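Local coordinates for SusD family protein (Bacteroides uniformis, PDB 7KV1) that probably binds beta-glucans at the cell surface of this gut bacterium, as a SusD-type glycan-binding protein built on tetratricopeptide-like helical repeats, at residues N106-S111 and P511-E516. Numbering follows the deposited sequence.
Sequences NNTLGS and PIAQGE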
loop_
_atom_site.group_PDB
_atom_site.type_symbol
_atom_site.label_atom_id
_atom_site.label_comp_id
_atom_site.label_asym_id
_atom_site.label_seq_id
_atom_site.Cartn_x
_atom_site.Cartn_y
_atom_site.Cartn_z
ATOM N N ASN A 106 12.202 -15.797 -12.983
ATOM C CA ASN A 106 13.510 -15.406 -12.382
ATOM C C ASN A 106 13.526 -13.900 -12.045
ATOM O O ASN A 106 14.574 -13.406 -11.561
ATOM C CB ASN A 106 14.695 -15.830 -13.278
ATOM C CG ASN A 106 14.702 -17.312 -13.606
ATOM O OD1 ASN A 106 14.686 -17.702 -14.766
ATOM N ND2 ASN A 106 14.564 -18.155 -12.614
ATOM N N ASN A 107 12.455 -13.157 -12.343
ATOM C CA ASN A 107 12.455 -11.667 -12.297
ATOM C C ASN A 107 11.061 -11.208 -11.851
ATOM O O ASN A 107 10.245 -10.804 -12.705
ATOM C CB ASN A 107 12.847 -11.051 -13.642
ATOM C CG ASN A 107 14.307 -11.262 -13.977
ATOM O OD1 ASN A 107 15.165 -10.572 -13.439
ATOM N ND2 ASN A 107 14.590 -12.242 -14.817
ATOM N N THR A 108 10.801 -11.310 -10.557
ATOM C CA THR A 108 9.478 -11.049 -9.943
ATOM C C THR A 108 9.699 -10.561 -8.507
ATOM O O THR A 108 10.839 -10.180 -8.167
ATOM C CB THR A 108 8.622 -12.305 -10.108
ATOM O OG1 THR A 108 7.266 -11.953 -9.817
ATOM C CG2 THR A 108 9.114 -13.430 -9.224
ATOM N N LEU A 109 8.659 -10.518 -7.688
ATOM C CA LEU A 109 8.744 -10.073 -6.272
ATOM C C LEU A 109 8.723 -11.291 -5.329
ATOM O O LEU A 109 7.907 -11.340 -4.413
ATOM C CB LEU A 109 7.595 -9.101 -6.044
ATOM C CG LEU A 109 7.695 -7.788 -6.816
ATOM C CD1 LEU A 109 6.522 -6.899 -6.501
ATOM C CD2 LEU A 109 8.990 -7.053 -6.499
ATOM N N GLY A 110 9.648 -12.224 -5.513
ATOM C CA GLY A 110 9.749 -13.449 -4.690
ATOM C C GLY A 110 9.863 -13.152 -3.207
ATOM O O GLY A 110 9.298 -13.905 -2.395
ATOM N N SER A 111 10.578 -12.087 -2.836
ATOM C CA SER A 111 10.817 -11.732 -1.416
ATOM C C SER A 111 9.487 -11.400 -0.726
ATOM O O SER A 111 9.320 -11.752 0.457
ATOM C CB SER A 111 11.833 -10.606 -1.294
ATOM O OG SER A 111 11.290 -9.448 -1.863
ATOM N N PRO A 511 4.411 -13.332 -12.099
ATOM C CA PRO A 511 4.998 -14.671 -11.953
ATOM C C PRO A 511 5.333 -15.059 -10.498
ATOM O O PRO A 511 5.842 -14.254 -9.733
ATOM C CB PRO A 511 6.279 -14.573 -12.805
ATOM C CG PRO A 511 5.958 -13.484 -13.804
ATOM C CD PRO A 511 5.171 -12.468 -13.000
ATOM N N ILE A 512 5.097 -16.327 -10.170
ATOM C CA ILE A 512 5.618 -16.988 -8.942
ATOM C C ILE A 512 7.104 -17.282 -9.200
ATOM O O ILE A 512 7.451 -17.672 -10.354
ATOM C CB ILE A 512 4.783 -18.237 -8.641
ATOM C CG1 ILE A 512 3.302 -17.870 -8.417
ATOM C CG2 ILE A 512 5.338 -18.999 -7.465
ATOM C CD1 ILE A 512 2.377 -19.078 -8.371
ATOM N N ALA A 513 7.948 -17.097 -8.186
ATOM C CA ALA A 513 9.413 -17.264 -8.296
ATOM C C ALA A 513 9.740 -18.741 -8.543
ATOM O O ALA A 513 9.113 -19.626 -7.939
ATOM C CB ALA A 513 10.118 -16.721 -7.087
ATOM N N GLN A 514 10.700 -19.001 -9.427
ATOM C CA GLN A 514 11.060 -20.382 -9.847
ATOM C C GLN A 514 11.363 -21.239 -8.607
ATOM O O GLN A 514 10.954 -22.396 -8.595
ATOM C CB GLN A 514 12.231 -20.352 -10.828
ATOM C CG GLN A 514 12.400 -21.677 -11.564
ATOM C CD GLN A 514 13.723 -21.750 -12.282
ATOM O OE1 GLN A 514 14.713 -22.228 -11.730
ATOM N NE2 GLN A 514 13.757 -21.240 -13.501
ATOM N N GLY A 515 12.008 -20.679 -7.590
ATOM C CA GLY A 515 12.315 -21.344 -6.305
ATOM C C GLY A 515 11.091 -21.963 -5.644
ATOM O O GLY A 515 11.204 -23.093 -5.099
ATOM N N GLU A 516 9.941 -21.276 -5.677
ATOM C CA GLU A 516 8.680 -21.784 -5.075
ATOM C C GLU A 516 8.181 -22.982 -5.879
ATOM O O GLU A 516 7.763 -23.969 -5.265
ATOM C CB GLU A 516 7.644 -20.665 -5.031
ATOM C CG GLU A 516 8.150 -19.467 -4.287
ATOM C CD GLU A 516 8.473 -19.777 -2.840
ATOM O OE1 GLU A 516 7.933 -20.784 -2.313
ATOM O OE2 GLU A 516 9.198 -18.986 -2.232
HETATM O O HOH W 1 9.261 -16.460 -3.425
#
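Asn106 opens the contact at its outer margin, where its side chain lies alongside that of Gln514, heading the same way. CG of Asn106 sits anti to the carbonyl carbon, which brings ND2 within 3.7 Å of Gln514 CB; the two amide planes are turned 77° apart. The amide of Asn107 hydrogen-bonds Asn104 and Gln93 on its own side of the fold. Buried Thr108 carries the centre. With OG1 anti to the backbone N (chi1 -166°), the hydroxyl donates a hydrogen bond of 2.7 Å to Pro511 O, meeting the carbonyl in its plane, on a lone pair, at a C=O...OG1 angle of 139°. The same torsion leaves CG2 the more hindered place, flanked by backbone N and carbonyl carbon, and turns this methyl over the chain of the other segment, 4.0 Å from Ala513 CA. An alanine here would probably leave Pro511 O without this donor and loosen the packing against Ala513, since both OG1 and CG2 would be gone. Leu109, the N-cap residue of helix 110-129, turns its side chain onto helix 93-99. Gly110 then lets the chains come close: its CA is 4.1 Å from Ala513 CB, and a side chain at this position would crowd that methyl. Gly110 O accepts a bond of 2.8 Å from a water that also donates to Glu516 OE2, so the water bridges the first turns of two helices. Ala513 is itself an N-cap residue, its O accepting a hydrogen bond from Glu516 N (2.9 Å). The contact thus joins two helix starts 400 residues apart in sequence: near the C-terminus, the loop leading into helix 514-519 packs against the one between helices 93-99 and 110-129, while Ile512 and Glu516 touch Trp113 on helix 110-129.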